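Local coordinates for protein putative peptidase (Chlamydophila abortus, PDB 3CE2) that probably degrades small bioactive peptides as a zinc-dependent oligopeptidase of the M3B (PepF) family, at residues Asp22-Thr27 with Trp361-Glu366; Pro28-Arg33 with Asn84-Tyr89; Val88-Thr93 with Ala105-Ile110; Asp95-Asn100 with Asn367-Ser372. All blocks are in the same frame, centred on the assembly; numbering follows the deposited sequence.

Contact 1: Asp22-Thr27 with Trp361-Glu366; sequences DCWDIT and WVDKYE
Cys-23 and Asp-363 bring their CA atoms to 4.2 Å of each other where the N-terminal loop 22-27 runs, in the opposite chain direction, beside the short strand 362-363. That strand is an outermost member of the mixed three-stranded sheet in the M3 peptidase region, and its neighbour Trp-361 has a side chain about 9 Å from that of the zinc ligand His-406. One straight backbone bond joins the two chains, from Lys-364 N to Asp-22 O at 3.0 Å. The next link uses a side chain instead: Asp-363 OD1 turns its anti lone pair to Trp-24 N at 3.1 Å, a task that suits a short carboxylate standing beside the main chain. The same aspartate supports the indole. With Trp-24 CG between its backbone N and carbonyl carbon (chi1 49°), the ring is laid against Asp-363. CB of that aspartate lies over one ring face, 3.8 Å from the centroid of the six-membered ring, a CH-pi contact, while OD1 stands 3.5 Å from Trp-24 CD1 on the pyrrole side. The indole NE1 is satisfied by Gln-96. Asp-363 OD2 is held by salt bridges to Lys-370 and Arg-15. Further along, Lys-364 NZ bonds to the carbonyl of Gln-21 and makes only a long salt bridge, 3.6 Å, to Asp-22 OD1. The Asp-22 carboxylate also meets Tyr-365 at the ring edge, its plane 84° from that of the ring, with OD2 3.6 Å from CE2.

Contact 2: Pro28-Arg33 with Asn84-Tyr89; sequences PLYLNR and NKLYVY
Two first torsions bring Tyr-30 and Tyr-89 together: CG of Tyr-30 lies anti to its carbonyl carbon (chi1 -66°) and CG of Tyr-89 anti to its backbone N (chi1 179°). The result is a T-shaped pair joining the loop that leads into helix 33-42 to helix 66-96. The edge of Tyr-30 points at the face of Tyr-89, with ring planes at 84° and centroids 5.2 Å apart. Tyr-30 CB adds a CH-pi contact over the same ring. Trp-36, from helix 33-42, also meets both tyrosines, making an aromatic cluster. Beyond the stack, Tyr-30 CZ packs 3.6 Å from Leu-86 CD2, and the hydroxyl that would be costly to bury is bonded to Asp-39.

Lys-85 suits its place by having two characters. Its aliphatic chain slides past Leu-29 in the opposite direction, CG reaching 3.6 Å from Leu-29 CD2. Its ammonium then donates to Leu-29 O, NZ to O 3.2 Å, in the carbonyl plane on a lone pair. The same NZ stands above the Tyr-30 ring, 5.0 Å from its centroid, at most a weak cation-pi attraction. Asn-32, the N-cap of helix 33-42, turns OD1 to Ala-35 N. At the edge of the Tyr-89 ring, near its plane, Leu-29 CB lies 3.9 Å from Tyr-89 CD1.

Contact 3: Val88-Thr93 with Ala105-Ile110; sequences VYAHLT and ADLKSI
Ala-90 and Leu-107 mark the point of nearest backbone approach, their CA atoms 5.1 Å apart, and the interaction across the contact is apolar packing. Ala-90 points its single methyl at the other helix, where CB rests 4.0 Å from Leu-107 CA, directly against the main chain. So small a side chain suits a position where a helix backbone lies this close. Ile-110, one turn further on, brings its branch methyl CG2 to 4.0 Å from Ala-90 CB. Leu-107 reaches past Ala-90 to the next residue: CG is anti to its backbone N (chi1 -179°), and CD1 lies against His-91, 3.9 Å from its CA and equally near its CB. The imidazole itself takes no part in this touch.

These residues form part of an antiparallel helical hairpin, in which the consecutive helices 66-96 and 101-120 are joined by a short loop. The local axes approach to 8.5 Å, with their chain directions at 149°. Trp-36 of helix 33-42 packs on both Ala-90 and Asp-106.

Hydrogen bonds serve each helix separately. Thr-93 OG1 donates back to Tyr-89 O at 2.9 Å, and Ser-109 OG does the same to Ala-105 O at 3.0 Å. Each hydroxyl reaches its carbonyl from the face opposite the residue's own backbone N-H, which bonds to the same oxygen. Short hydroxyl side chains are well suited to this return to the preceding turn.

Charge is met outside the pair: Asp-106 sets its CB near Ala-90 but directs OD2 into a salt bridge with Arg-33.

Contact 4: Asp95-Asn100 with Asn367-Ser372; sequences DQDITN and NLNKRS
Asp-95 and Arg-371 are joined by both backbone and side chain: Arg-371 N donates to Asp-95 O at 2.8 Å, and NE to OD1 at 3.2 Å in a salt bridge. A weaker bond from Arg-371 NH2 reaches the same OD1. The carboxylate and guanidinium planes are perpendicular, and NE meets OD1 from above the carboxylate plane, 62° out of it. Asp-95 OD2 is left to the hydroxyl of Tyr-375. Over the centre of one guanidinium face sits Ile-98 CG2, 3.7 Å from Arg-371 CZ, an apolar lid on a flat cation.

Two beta turns supply much of the rest, a type II turn Asn-367 to Lys-370 and a type I turn Asp-97 to Asn-100. Asn-369 takes a positive phi (70°), which asparagine tolerates well, and its O accepts from Ile-98 N at 2.6 Å. Asn-367 ND2 serves two carbonyls, both near its amide plane: Gln-96 O at 2.9 Å, almost perfectly straight at 177°, and Leu-368 O at 3.1 Å. Its OD1 takes a bond from Arg-15. Within its own turn Asp-97 OD1 accepts from Thr-99 OG1 at 3.2 Å, as well as weakly from Thr-99 N. Gln-96 OE1 goes to Trp-24 NE1, while Lys-370 extends its chain away to Asp-363 and the carbonyls of Tyr-365 and Leu-388.

The end of helix 66-96 is thus fastened to the 367-372 loop mainly through carbonyl oxygens, and the adjoining guanidinium probably helps keep the buried Asp-95 ionised.

Overall arrangement
From the N terminus, the chain first lays down 22-27, whose partner 361-366 comes more than 330 residues later, so contact 1 closes a long loop containing contacts 2 and 3. Contact 2 ties the approach to helix 33-42 onto helix 66-96; contact 3 opens on its last two residues, Val-88 and Tyr-89, and closes the hairpin with helix 101-120. A salt bridge from Arg-33 to Asp-106 joins these two. Contact 4 opens at the end of helix 66-96 after contact 2 has closed, and crosses both contact 3 and contact 1. Contacts 1 and 4 thereby hold the N-terminal loop and the end of helix 66-96 against strand 362-363 and the loop after it.

Contact 1: Asp22-Thr27 with Trp361-Glu366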
# COMPACT_ATOMS: atom_id res chain seq x y z
N ASP A 22 -3.12 29.07 -2.89
CA ASP A 22 -3.89 27.86 -2.85
C ASP A 22 -3.07 26.69 -3.40
O ASP A 22 -3.50 25.54 -3.37
CB ASP A 22 -5.18 28.05 -3.62
CG ASP A 22 -6.16 28.93 -2.88
OD1 ASP A 22 -5.91 29.22 -1.68
OD2 ASP A 22 -7.19 29.32 -3.48
N CYS A 23 -1.87 27.00 -3.85
CA CYS A 23 -1.06 26.03 -4.54
C CYS A 23 0.21 25.71 -3.79
O CYS A 23 0.67 26.48 -2.96
CB CYS A 23 -0.69 26.56 -5.93
SG CYS A 23 -2.12 27.19 -6.76
N TRP A 24 0.77 24.55 -4.10
CA TRP A 24 2.02 24.21 -3.54
C TRP A 24 3.06 25.11 -4.19
O TRP A 24 2.83 25.66 -5.28
CB TRP A 24 2.35 22.73 -3.72
CG TRP A 24 2.18 22.18 -5.09
CD1 TRP A 24 2.32 22.84 -6.28
CD2 TRP A 24 1.87 20.83 -5.41
NE1 TRP A 24 2.10 21.98 -7.32
CE2 TRP A 24 1.81 20.74 -6.82
CE3 TRP A 24 1.61 19.68 -4.65
CZ2 TRP A 24 1.51 19.55 -7.48
CZ3 TRP A 24 1.32 18.49 -5.31
CH2 TRP A 24 1.28 18.44 -6.71
N ASP A 25 4.19 25.26 -3.48
CA ASP A 25 5.32 26.05 -3.91
C ASP A 25 6.48 25.12 -4.25
O ASP A 25 7.17 24.61 -3.37
CB ASP A 25 5.74 27.04 -2.82
CG ASP A 25 7.05 27.77 -3.14
OD1 ASP A 25 7.53 27.72 -4.30
OD2 ASP A 25 7.61 28.39 -2.23
N ILE A 26 6.67 24.94 -5.55
CA ILE A 26 7.68 24.03 -6.05
C ILE A 26 8.94 24.76 -6.48
O ILE A 26 9.84 24.15 -7.05
CB ILE A 26 7.12 23.27 -7.26
CG1 ILE A 26 6.70 24.27 -8.35
CG2 ILE A 26 5.93 22.39 -6.83
CD1 ILE A 26 6.49 23.63 -9.71
N THR A 27 9.02 26.06 -6.22
CA THR A 27 10.21 26.83 -6.57
C THR A 27 11.49 26.38 -5.83
O THR A 27 12.55 26.39 -6.43
CB THR A 27 10.01 28.36 -6.39
OG1 THR A 27 9.49 28.62 -5.08
CG2 THR A 27 9.02 28.91 -7.41
N TRP A 361 3.29 23.13 1.10
CA TRP A 361 3.32 21.71 0.82
C TRP A 361 2.15 21.28 -0.09
O TRP A 361 2.27 20.38 -0.91
CB TRP A 361 3.21 20.94 2.13
CG TRP A 361 4.43 20.96 2.97
CD1 TRP A 361 5.50 21.81 2.86
CD2 TRP A 361 4.73 20.09 4.06
NE1 TRP A 361 6.44 21.52 3.81
CE2 TRP A 361 5.99 20.47 4.56
CE3 TRP A 361 4.05 19.02 4.65
CZ2 TRP A 361 6.58 19.82 5.64
CZ3 TRP A 361 4.63 18.38 5.73
CH2 TRP A 361 5.89 18.77 6.22
N VAL A 362 1.02 21.96 0.10
CA VAL A 362 -0.26 21.51 -0.39
C VAL A 362 -0.76 22.24 -1.61
O VAL A 362 -0.88 23.45 -1.61
CB VAL A 362 -1.32 21.81 0.65
CG1 VAL A 362 -2.41 20.77 0.58
CG2 VAL A 362 -0.69 21.88 2.02
N ASP A 363 -1.10 21.49 -2.64
CA ASP A 363 -1.98 22.01 -3.67
C ASP A 363 -3.43 21.68 -3.29
O ASP A 363 -3.89 20.55 -3.45
CB ASP A 363 -1.62 21.41 -5.02
CG ASP A 363 -1.85 22.37 -6.14
OD1 ASP A 363 -1.12 23.38 -6.23
OD2 ASP A 363 -2.76 22.12 -6.94
N LYS A 364 -4.17 22.67 -2.80
CA LYS A 364 -5.45 22.39 -2.12
C LYS A 364 -6.68 21.94 -2.92
O LYS A 364 -7.44 21.08 -2.45
CB LYS A 364 -5.87 23.61 -1.30
CG LYS A 364 -4.93 23.92 -0.17
CD LYS A 364 -5.41 25.12 0.61
CE LYS A 364 -4.26 25.81 1.25
NZ LYS A 364 -4.39 27.24 0.92
N TYR A 365 -6.94 22.56 -4.06
CA TYR A 365 -8.30 22.53 -4.63
C TYR A 365 -8.36 22.04 -6.06
O TYR A 365 -7.36 21.99 -6.76
CB TYR A 365 -8.91 23.92 -4.60
CG TYR A 365 -9.08 24.58 -3.26
CD1 TYR A 365 -9.89 24.02 -2.28
CD2 TYR A 365 -8.48 25.81 -3.00
CE1 TYR A 365 -10.06 24.66 -1.03
CE2 TYR A 365 -8.65 26.46 -1.76
CZ TYR A 365 -9.44 25.88 -0.79
OH TYR A 365 -9.57 26.52 0.43
N GLU A 366 -9.57 21.72 -6.52
CA GLU A 366 -9.75 21.27 -7.90
C GLU A 366 -9.48 22.43 -8.83
O GLU A 366 -9.82 23.56 -8.52
CB GLU A 366 -11.18 20.76 -8.13
CG GLU A 366 -11.35 19.29 -7.84
CD GLU A 366 -12.81 18.88 -7.67
OE1 GLU A 366 -13.69 19.77 -7.64
OE2 GLU A 366 -13.08 17.66 -7.57

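Contact 2: Pro28-Arg33 with Asn84-Tyr89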
# COMPACT_ATOMS: atom_id res chain seq x y z
N PRO A 28 11.39 25.96 -4.55
CA PRO A 28 12.58 25.36 -3.90
C PRO A 28 13.26 24.26 -4.72
O PRO A 28 14.46 24.02 -4.55
CB PRO A 28 12.03 24.78 -2.60
CG PRO A 28 10.86 25.67 -2.27
CD PRO A 28 10.24 26.02 -3.61
N LEU A 29 12.53 23.59 -5.61
CA LEU A 29 13.17 22.62 -6.51
C LEU A 29 13.86 23.35 -7.65
O LEU A 29 15.08 23.25 -7.83
CB LEU A 29 12.14 21.65 -7.06
CG LEU A 29 11.83 20.47 -6.16
CD1 LEU A 29 10.39 20.14 -6.26
CD2 LEU A 29 12.65 19.28 -6.57
N TYR A 30 13.06 24.07 -8.42
CA TYR A 30 13.56 24.91 -9.48
C TYR A 30 12.82 26.22 -9.50
O TYR A 30 11.59 26.25 -9.39
CB TYR A 30 13.42 24.22 -10.81
CG TYR A 30 14.30 23.00 -10.91
CD1 TYR A 30 15.65 23.12 -11.23
CD2 TYR A 30 13.79 21.74 -10.67
CE1 TYR A 30 16.46 22.01 -11.32
CE2 TYR A 30 14.58 20.62 -10.75
CZ TYR A 30 15.91 20.75 -11.07
OH TYR A 30 16.70 19.62 -11.15
N LEU A 31 13.57 27.31 -9.62
CA LEU A 31 12.99 28.64 -9.75
C LEU A 31 11.84 28.68 -10.75
O LEU A 31 10.78 29.23 -10.46
CB LEU A 31 14.07 29.67 -10.13
CG LEU A 31 14.97 30.11 -8.98
CD1 LEU A 31 16.12 31.00 -9.47
CD2 LEU A 31 14.14 30.80 -7.87
N ASN A 32 12.05 28.08 -11.91
CA ASN A 32 11.09 28.09 -13.00
C ASN A 32 11.51 27.05 -14.00
O ASN A 32 12.61 26.49 -13.92
CB ASN A 32 11.12 29.44 -13.70
CG ASN A 32 12.54 29.91 -13.99
OD1 ASN A 32 13.34 29.21 -14.64
ND2 ASN A 32 12.87 31.08 -13.47
N ARG A 33 10.63 26.80 -14.97
CA ARG A 33 10.91 25.75 -15.92
C ARG A 33 12.25 25.94 -16.62
O ARG A 33 12.94 24.97 -16.91
CB ARG A 33 9.79 25.61 -16.94
CG ARG A 33 10.32 25.04 -18.24
CD ARG A 33 9.26 24.45 -19.09
NE ARG A 33 9.77 23.41 -19.98
CZ ARG A 33 10.68 23.61 -20.92
NH1 ARG A 33 11.22 24.82 -21.08
NH2 ARG A 33 11.08 22.61 -21.69
N ASN A 84 15.78 12.18 -9.91
CA ASN A 84 14.57 12.20 -9.08
C ASN A 84 14.07 13.62 -8.83
O ASN A 84 12.88 13.87 -8.87
CB ASN A 84 14.80 11.50 -7.74
CG ASN A 84 14.97 10.00 -7.88
OD1 ASN A 84 14.95 9.47 -8.99
ND2 ASN A 84 15.15 9.31 -6.75
N LYS A 85 14.99 14.53 -8.56
CA LYS A 85 14.65 15.92 -8.38
C LYS A 85 13.94 16.43 -9.65
O LYS A 85 12.91 17.07 -9.58
CB LYS A 85 15.94 16.71 -8.11
CG LYS A 85 15.81 18.17 -7.77
CD LYS A 85 17.20 18.69 -7.37
CE LYS A 85 17.31 20.21 -7.44
NZ LYS A 85 16.63 20.91 -6.30
N LEU A 86 14.50 16.11 -10.81
CA LEU A 86 13.94 16.58 -12.06
C LEU A 86 12.62 15.88 -12.31
O LEU A 86 11.68 16.47 -12.85
CB LEU A 86 14.86 16.27 -13.22
CG LEU A 86 16.16 17.04 -13.33
CD1 LEU A 86 17.10 16.26 -14.27
CD2 LEU A 86 15.91 18.47 -13.81
N TYR A 87 12.54 14.62 -11.92
CA TYR A 87 11.31 13.91 -12.14
C TYR A 87 10.16 14.53 -11.35
O TYR A 87 9.10 14.85 -11.88
CB TYR A 87 11.45 12.47 -11.74
CG TYR A 87 10.23 11.69 -12.09
CD1 TYR A 87 10.11 11.07 -13.35
CD2 TYR A 87 9.15 11.60 -11.20
CE1 TYR A 87 8.98 10.35 -13.69
CE2 TYR A 87 8.01 10.89 -11.53
CZ TYR A 87 7.94 10.26 -12.78
OH TYR A 87 6.82 9.56 -13.11
N VAL A 88 10.40 14.68 -10.07
CA VAL A 88 9.41 15.14 -9.16
C VAL A 88 8.91 16.48 -9.65
O VAL A 88 7.71 16.73 -9.69
CB VAL A 88 10.01 15.22 -7.74
CG1 VAL A 88 9.17 16.10 -6.83
CG2 VAL A 88 10.12 13.79 -7.16
N TYR A 89 9.83 17.35 -10.04
CA TYR A 89 9.45 18.68 -10.50
C TYR A 89 8.54 18.62 -11.73
O TYR A 89 7.53 19.31 -11.78
CB TYR A 89 10.68 19.52 -10.85
CG TYR A 89 10.30 20.88 -11.34
CD1 TYR A 89 10.17 21.93 -10.45
CD2 TYR A 89 10.06 21.12 -12.69
CE1 TYR A 89 9.82 23.17 -10.87
CE2 TYR A 89 9.69 22.38 -13.13
CZ TYR A 89 9.58 23.40 -12.21
OH TYR A 89 9.23 24.68 -12.58

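Contact 3: Val88-Thr93 with Ala105-Ile110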
# COMPACT_ATOMS: atom_id res chain seq x y z
N VAL A 88 10.40 14.68 -10.07
CA VAL A 88 9.41 15.14 -9.16
C VAL A 88 8.91 16.48 -9.65
O VAL A 88 7.71 16.73 -9.69
CB VAL A 88 10.01 15.22 -7.74
CG1 VAL A 88 9.17 16.10 -6.83
CG2 VAL A 88 10.12 13.79 -7.16
N TYR A 89 9.83 17.35 -10.04
CA TYR A 89 9.45 18.68 -10.50
C TYR A 89 8.54 18.62 -11.73
O TYR A 89 7.53 19.31 -11.78
CB TYR A 89 10.68 19.52 -10.85
CG TYR A 89 10.30 20.88 -11.34
CD1 TYR A 89 10.17 21.93 -10.45
CD2 TYR A 89 10.06 21.12 -12.69
CE1 TYR A 89 9.82 23.17 -10.87
CE2 TYR A 89 9.69 22.38 -13.13
CZ TYR A 89 9.58 23.40 -12.21
OH TYR A 89 9.23 24.68 -12.58
N ALA A 90 8.91 17.82 -12.73
CA ALA A 90 8.11 17.67 -13.94
C ALA A 90 6.72 17.04 -13.66
O ALA A 90 5.69 17.53 -14.12
CB ALA A 90 8.87 16.85 -14.96
N HIS A 91 6.73 15.97 -12.88
CA HIS A 91 5.50 15.24 -12.54
C HIS A 91 4.52 16.10 -11.73
O HIS A 91 3.32 16.09 -11.97
CB HIS A 91 5.87 13.94 -11.80
CG HIS A 91 4.74 13.33 -11.04
ND1 HIS A 91 4.58 13.51 -9.67
CD2 HIS A 91 3.72 12.54 -11.44
CE1 HIS A 91 3.50 12.86 -9.28
NE2 HIS A 91 2.96 12.26 -10.33
N LEU A 92 5.04 16.87 -10.78
CA LEU A 92 4.19 17.74 -9.99
C LEU A 92 3.60 18.81 -10.90
O LEU A 92 2.43 19.16 -10.76
CB LEU A 92 4.98 18.41 -8.86
CG LEU A 92 5.54 17.62 -7.68
CD1 LEU A 92 6.24 18.60 -6.72
CD2 LEU A 92 4.46 16.83 -6.96
N THR A 93 4.41 19.33 -11.83
CA THR A 93 3.98 20.39 -12.76
C THR A 93 2.85 19.88 -13.66
O THR A 93 1.80 20.50 -13.77
CB THR A 93 5.18 20.91 -13.62
OG1 THR A 93 6.08 21.66 -12.78
CG2 THR A 93 4.70 21.81 -14.77
N ALA A 105 5.44 17.14 -22.19
CA ALA A 105 6.70 16.88 -22.89
C ALA A 105 7.89 16.82 -21.93
O ALA A 105 8.76 15.95 -22.09
CB ALA A 105 6.95 17.93 -23.96
N ASP A 106 7.91 17.75 -20.98
CA ASP A 106 8.88 17.77 -19.89
C ASP A 106 8.93 16.41 -19.22
O ASP A 106 9.97 15.76 -19.20
CB ASP A 106 8.49 18.83 -18.85
CG ASP A 106 8.80 20.26 -19.29
OD1 ASP A 106 9.50 20.44 -20.33
OD2 ASP A 106 8.35 21.19 -18.58
N LEU A 107 7.79 15.96 -18.70
CA LEU A 107 7.70 14.67 -18.06
C LEU A 107 8.22 13.51 -18.92
O LEU A 107 8.89 12.61 -18.43
CB LEU A 107 6.25 14.40 -17.64
CG LEU A 107 5.96 13.09 -16.92
CD1 LEU A 107 6.64 13.08 -15.57
CD2 LEU A 107 4.46 12.93 -16.75
N LYS A 108 7.89 13.53 -20.21
CA LYS A 108 8.27 12.46 -21.11
C LYS A 108 9.80 12.43 -21.30
O LYS A 108 10.39 11.36 -21.54
CB LYS A 108 7.54 12.64 -22.45
CG LYS A 108 7.92 11.69 -23.59
CD LYS A 108 7.40 12.23 -24.93
CE LYS A 108 8.05 11.55 -26.15
NZ LYS A 108 7.67 10.11 -26.30
N SER A 109 10.43 13.59 -21.18
CA SER A 109 11.88 13.69 -21.27
C SER A 109 12.58 13.02 -20.08
O SER A 109 13.34 12.05 -20.24
CB SER A 109 12.32 15.15 -21.35
OG SER A 109 11.74 15.79 -22.46
N ILE A 110 12.31 13.55 -18.89
CA ILE A 110 12.92 13.01 -17.70
C ILE A 110 12.60 11.51 -17.62
O ILE A 110 13.48 10.70 -17.32
CB ILE A 110 12.50 13.80 -16.43
CG1 ILE A 110 13.34 13.37 -15.23
CG2 ILE A 110 11.02 13.67 -16.17
CD1 ILE A 110 14.80 13.15 -15.60

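Contact 4: Asp95-Asn100 with Asn367-Ser372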
# COMPACT_ATOMS: atom_id res chain seq x y z
N ASP A 95 0.81 17.50 -13.03
CA ASP A 95 -0.41 17.16 -12.33
C ASP A 95 -1.28 18.37 -12.03
O ASP A 95 -2.47 18.24 -11.70
CB ASP A 95 -0.10 16.38 -11.06
CG ASP A 95 0.27 14.94 -11.34
OD1 ASP A 95 0.11 14.49 -12.50
OD2 ASP A 95 0.73 14.25 -10.40
N GLN A 96 -0.69 19.56 -12.15
CA GLN A 96 -1.45 20.79 -11.98
C GLN A 96 -2.50 20.97 -13.07
O GLN A 96 -3.56 21.55 -12.83
CB GLN A 96 -0.51 21.99 -11.95
CG GLN A 96 0.17 22.15 -10.63
CD GLN A 96 1.44 22.98 -10.70
OE1 GLN A 96 2.12 23.15 -9.70
NE2 GLN A 96 1.77 23.47 -11.88
N ASP A 97 -2.17 20.45 -14.26
CA ASP A 97 -3.00 20.54 -15.47
C ASP A 97 -2.56 19.47 -16.47
O ASP A 97 -1.58 19.63 -17.18
CB ASP A 97 -2.91 21.94 -16.08
CG ASP A 97 -3.68 22.07 -17.40
OD1 ASP A 97 -4.38 21.11 -17.83
OD2 ASP A 97 -3.56 23.16 -18.01
N ILE A 98 -3.28 18.36 -16.54
CA ILE A 98 -2.73 17.17 -17.19
C ILE A 98 -2.74 17.24 -18.72
O ILE A 98 -2.14 16.40 -19.40
CB ILE A 98 -3.39 15.89 -16.67
CG1 ILE A 98 -4.87 15.85 -17.04
CG2 ILE A 98 -3.20 15.81 -15.13
CD1 ILE A 98 -5.60 14.56 -16.54
N THR A 99 -3.41 18.25 -19.26
CA THR A 99 -3.48 18.41 -20.71
C THR A 99 -2.45 19.39 -21.24
O THR A 99 -2.16 19.40 -22.43
CB THR A 99 -4.84 18.90 -21.16
OG1 THR A 99 -4.94 20.29 -20.84
CG2 THR A 99 -5.96 18.11 -20.50
N ASN A 100 -1.90 20.23 -20.38
CA ASN A 100 -0.81 21.10 -20.78
C ASN A 100 0.30 20.41 -21.57
O ASN A 100 0.91 19.44 -21.10
CB ASN A 100 -0.21 21.76 -19.57
CG ASN A 100 0.73 22.85 -19.94
OD1 ASN A 100 1.84 22.60 -20.43
ND2 ASN A 100 0.30 24.08 -19.75
N ASN A 367 -8.85 22.15 -9.96
CA ASN A 367 -8.94 23.07 -11.08
C ASN A 367 -9.04 22.29 -12.38
O ASN A 367 -8.84 21.07 -12.39
CB ASN A 367 -7.80 24.09 -11.11
CG ASN A 367 -6.42 23.44 -11.23
OD1 ASN A 367 -5.63 23.45 -10.28
ND2 ASN A 367 -6.12 22.88 -12.40
N LEU A 368 -9.36 22.97 -13.46
CA LEU A 368 -9.60 22.29 -14.71
C LEU A 368 -8.40 21.40 -15.02
O LEU A 368 -7.28 21.89 -15.08
CB LEU A 368 -9.82 23.30 -15.83
CG LEU A 368 -10.19 22.65 -17.17
CD1 LEU A 368 -11.67 22.24 -17.20
CD2 LEU A 368 -9.83 23.58 -18.29
N ASN A 369 -8.65 20.10 -15.17
CA ASN A 369 -7.61 19.16 -15.59
C ASN A 369 -6.47 18.85 -14.61
O ASN A 369 -5.44 18.29 -15.02
CB ASN A 369 -7.07 19.58 -16.95
CG ASN A 369 -8.12 19.44 -18.05
OD1 ASN A 369 -8.23 20.30 -18.90
ND2 ASN A 369 -8.90 18.35 -18.01
N LYS A 370 -6.66 19.22 -13.34
CA LYS A 370 -5.76 18.83 -12.28
C LYS A 370 -5.90 17.33 -12.05
O LYS A 370 -7.02 16.82 -12.10
CB LYS A 370 -6.10 19.58 -11.00
CG LYS A 370 -5.09 19.34 -9.86
CD LYS A 370 -5.53 20.07 -8.61
CE LYS A 370 -4.65 19.77 -7.42
NZ LYS A 370 -4.97 20.73 -6.31
N ARG A 371 -4.80 16.61 -11.82
CA ARG A 371 -4.86 15.17 -11.50
C ARG A 371 -5.92 14.92 -10.43
O ARG A 371 -6.08 15.72 -9.50
CB ARG A 371 -3.50 14.66 -11.03
CG ARG A 371 -3.45 13.17 -10.67
CD ARG A 371 -3.56 12.34 -11.93
NE ARG A 371 -2.42 12.57 -12.83
CZ ARG A 371 -2.40 12.29 -14.13
NH1 ARG A 371 -3.48 11.77 -14.72
NH2 ARG A 371 -1.32 12.54 -14.86
N SER A 372 -6.66 13.81 -10.56
CA SER A 372 -7.69 13.43 -9.58
C SER A 372 -7.16 12.81 -8.29
O SER A 372 -5.99 12.35 -8.22
CB SER A 372 -8.62 12.38 -10.21
OG SER A 372 -9.72 13.01 -10.81